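PDB 2B4W: uncharacterized protein from Leishmania major, which is of unknown function but belongs to a family related to the beta-fructosidase superfamily, which suggests a carbohydrate-related role. Local coordinates for residues A[30-38]-A[264-272]. Residues are numbered along the deposited sequence; the frame is centred on the assembly and turned at random.
Sequences VYNCSVPFS and VFASGIVMR
Near the centre of a probable beta-propeller, the loop 32-36 between strands 29-31 and 37-39 runs alongside strand 264-271, their directions 5° apart. No direct hydrogen bond joins the two segments; they meet through side-chain contacts and water 1. The Asn32 amide lies over one face of the Phe265 ring, its plane tilted 28° from it, with CG 3.3 Å from Phe265 CD1 and ND2 shifted toward the rim. With chi1 of Phe265 near 177°, CG points opposite the backbone N and the ring reaches this amide, whose ND2 is also bonded to Asp83. The oxygen of water 1 lies 2.8 Å from Cys33 O and 3.0 Å from Ala266 O, placed to donate to either, though more acceptors surround it than it has protons. Ser267 OG is hydrogen-bonded to Glu288 OE2, and Glu288 OE1 accepts from Cys33 N, so one carboxylate holds both loop and strand. Farther along, Val35 CG2 packs 3.7 Å from Ile269 O, and Pro36 CD makes an apolar touch with Val270 CG2 at 4.0 Å. Ser267 and Gly268 form a classic beta bulge opposite Tyr280. A loop packed on a central strand is consistent with the five-bladed beta-propeller of beta-fructosidase relatives.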
loop_
_atom_site.group_PDB
_atom_site.type_symbol
_atom_site.label_atom_id
_atom_site.label_comp_id
_atom_site.label_asym_id
_atom_site.label_seq_id
_atom_site.Cartn_x
_atom_site.Cartn_y
_atom_site.Cartn_z
ATOM N N VAL A 30 -2.451 0.496 15.329
ATOM C CA VAL A 30 -3.035 0.222 14.024
ATOM C C VAL A 30 -2.196 0.966 12.993
ATOM O O VAL A 30 -2.028 2.172 13.162
ATOM C CB VAL A 30 -4.492 0.680 13.904
ATOM C CG1 VAL A 30 -4.973 0.356 12.487
ATOM C CG2 VAL A 30 -5.370 0.021 14.952
ATOM N N TYR A 31 -1.668 0.281 11.999
ATOM C CA TYR A 31 -0.724 0.912 11.082
ATOM C C TYR A 31 -0.686 0.090 9.794
ATOM O O TYR A 31 -1.474 -0.839 9.731
ATOM C CB TYR A 31 0.643 1.064 11.713
ATOM C CG TYR A 31 1.404 -0.162 12.107
ATOM C CD1 TYR A 31 1.120 -0.888 13.262
ATOM C CD2 TYR A 31 2.446 -0.597 11.311
ATOM C CE1 TYR A 31 1.874 -2.006 13.560
ATOM C CE2 TYR A 31 3.200 -1.708 11.599
ATOM C CZ TYR A 31 2.899 -2.416 12.746
ATOM O OH TYR A 31 3.653 -3.533 13.036
ATOM N N ASN A 32 0.165 0.502 8.882
ATOM C CA ASN A 32 0.313 -0.020 7.539
ATOM C C ASN A 32 -1.016 -0.551 6.996
ATOM O O ASN A 32 -1.202 -1.725 6.691
ATOM C CB ASN A 32 1.388 -1.097 7.530
ATOM C CG ASN A 32 2.753 -0.535 7.878
ATOM O OD1 ASN A 32 2.953 0.670 8.027
ATOM N ND2 ASN A 32 3.719 -1.436 7.998
ATOM N N CYS A 33 -1.959 0.371 6.881
ATOM C CA CYS A 33 -3.316 0.027 6.445
ATOM C C CYS A 33 -3.344 -0.265 4.957
ATOM O O CYS A 33 -2.392 0.034 4.229
ATOM C CB CYS A 33 -4.230 1.195 6.782
ATOM S SG CYS A 33 -4.486 1.414 8.574
ATOM N N SER A 34 -4.466 -0.823 4.493
ATOM C CA SER A 34 -4.714 -0.815 3.058
ATOM C C SER A 34 -5.033 0.605 2.604
ATOM O O SER A 34 -5.236 1.512 3.425
ATOM C CB SER A 34 -5.885 -1.702 2.658
ATOM O OG SER A 34 -7.070 -1.309 3.285
ATOM N N VAL A 35 -5.141 0.811 1.294
ATOM C CA VAL A 35 -5.725 2.116 0.904
ATOM C C VAL A 35 -7.164 2.130 1.338
ATOM O O VAL A 35 -7.825 1.075 1.381
ATOM C CB VAL A 35 -5.601 2.331 -0.612
ATOM C CG1 VAL A 35 -6.418 1.281 -1.331
ATOM C CG2 VAL A 35 -6.078 3.715 -0.977
ATOM N N PRO A 36 -7.788 3.234 1.716
ATOM C CA PRO A 36 -9.236 3.148 1.934
ATOM C C PRO A 36 -10.008 2.717 0.695
ATOM O O PRO A 36 -9.523 2.793 -0.431
ATOM C CB PRO A 36 -9.603 4.603 2.295
ATOM C CG PRO A 36 -8.336 5.075 2.955
ATOM C CD PRO A 36 -7.266 4.575 2.009
ATOM N N PHE A 37 -11.255 2.274 0.899
ATOM C CA PHE A 37 -12.086 1.806 -0.214
ATOM C C PHE A 37 -13.529 2.077 0.195
ATOM O O PHE A 37 -13.709 2.525 1.331
ATOM C CB PHE A 37 -11.913 0.326 -0.546
ATOM C CG PHE A 37 -12.253 -0.630 0.594
ATOM C CD1 PHE A 37 -11.356 -0.896 1.621
ATOM C CD2 PHE A 37 -13.476 -1.262 0.631
ATOM C CE1 PHE A 37 -11.691 -1.775 2.641
ATOM C CE2 PHE A 37 -13.829 -2.144 1.628
ATOM C CZ PHE A 37 -12.922 -2.410 2.645
ATOM N N SER A 38 -14.500 1.818 -0.663
ATOM C CA SER A 38 -15.897 1.994 -0.238
ATOM C C SER A 38 -16.700 0.728 -0.476
ATOM O O SER A 38 -16.450 -0.014 -1.428
ATOM C CB SER A 38 -16.518 3.188 -0.985
ATOM O OG SER A 38 -17.610 2.749 -1.764
ATOM N N VAL A 264 7.986 5.948 7.058
ATOM C CA VAL A 264 6.575 5.904 6.703
ATOM C C VAL A 264 6.363 4.882 5.578
ATOM O O VAL A 264 7.154 4.803 4.655
ATOM C CB VAL A 264 5.955 7.222 6.216
ATOM C CG1 VAL A 264 5.697 8.171 7.378
ATOM C CG2 VAL A 264 6.854 7.823 5.150
ATOM N N PHE A 265 5.293 4.110 5.677
ATOM C CA PHE A 265 5.104 3.001 4.734
ATOM C C PHE A 265 3.751 3.152 4.065
ATOM O O PHE A 265 2.744 2.957 4.759
ATOM C CB PHE A 265 5.222 1.740 5.581
ATOM C CG PHE A 265 5.006 0.418 4.884
ATOM C CD1 PHE A 265 3.718 -0.079 4.723
ATOM C CD2 PHE A 265 6.079 -0.314 4.409
ATOM C CE1 PHE A 265 3.519 -1.288 4.093
ATOM C CE2 PHE A 265 5.878 -1.534 3.773
ATOM C CZ PHE A 265 4.597 -2.028 3.611
ATOM N N ALA A 266 3.790 3.513 2.800
ATOM C CA ALA A 266 2.653 3.925 1.997
ATOM C C ALA A 266 1.492 2.949 2.022
ATOM O O ALA A 266 1.649 1.728 1.936
ATOM C CB ALA A 266 3.092 4.141 0.538
ATOM N N SER A 267 0.291 3.494 2.147
ATOM C CA SER A 267 -0.928 2.687 2.064
ATOM C C SER A 267 -1.570 2.831 0.683
ATOM O O SER A 267 -1.786 1.859 -0.027
ATOM C CB SER A 267 -1.909 3.079 3.162
ATOM O OG SER A 267 -1.315 2.923 4.438
ATOM N N GLY A 268 -1.839 4.077 0.301
ATOM C CA GLY A 268 -2.252 4.427 -1.058
ATOM C C GLY A 268 -2.797 5.839 -1.132
ATOM O O GLY A 268 -2.897 6.571 -0.133
ATOM N N ILE A 269 -3.203 6.273 -2.324
ATOM C CA ILE A 269 -3.840 7.574 -2.443
ATOM C C ILE A 269 -5.328 7.475 -2.776
ATOM O O ILE A 269 -5.820 6.503 -3.349
ATOM C CB ILE A 269 -3.205 8.454 -3.540
ATOM C CG1 ILE A 269 -3.287 7.745 -4.869
ATOM C CG2 ILE A 269 -1.807 8.900 -3.130
ATOM C CD1 ILE A 269 -2.814 8.505 -6.101
ATOM N N VAL A 270 -6.035 8.535 -2.392
ATOM C CA VAL A 270 -7.443 8.673 -2.754
ATOM C C VAL A 270 -7.624 9.977 -3.534
ATOM O O VAL A 270 -7.214 11.029 -3.048
ATOM C CB VAL A 270 -8.350 8.667 -1.519
ATOM C CG1 VAL A 270 -9.797 8.932 -1.893
ATOM C CG2 VAL A 270 -8.260 7.340 -0.760
HETATM N N MSE A 271 -8.219 9.922 -4.713
HETATM C CA MSE A 271 -8.505 11.107 -5.515
HETATM C C MSE A 271 -9.512 12.016 -4.833
HETATM O O MSE A 271 -10.578 11.626 -4.365
HETATM C CB MSE A 271 -9.016 10.665 -6.880
HETATM C CG MSE A 271 -8.650 11.438 -8.116
HETATM SE SE MSE A 271 -6.795 11.960 -8.247
HETATM C CE MSE A 271 -7.331 13.810 -8.251
ATOM N N ARG A 272 -9.202 13.309 -4.768
ATOM C CA ARG A 272 -10.140 14.248 -4.158
ATOM C C ARG A 272 -10.846 15.059 -5.241
ATOM O O ARG A 272 -10.310 15.130 -6.347
ATOM C CB ARG A 272 -9.416 15.220 -3.229
ATOM C CG ARG A 272 -8.752 14.546 -2.033
ATOM C CD ARG A 272 -7.759 15.491 -1.368
ATOM N NE ARG A 272 -8.406 16.736 -0.991
ATOM C CZ ARG A 272 -8.877 17.125 0.177
ATOM N NH1 ARG A 272 -8.807 16.378 1.264
ATOM N NH2 ARG A 272 -9.433 18.334 0.243
HETATM O O HOH W 1 0.293 0.644 4.381
#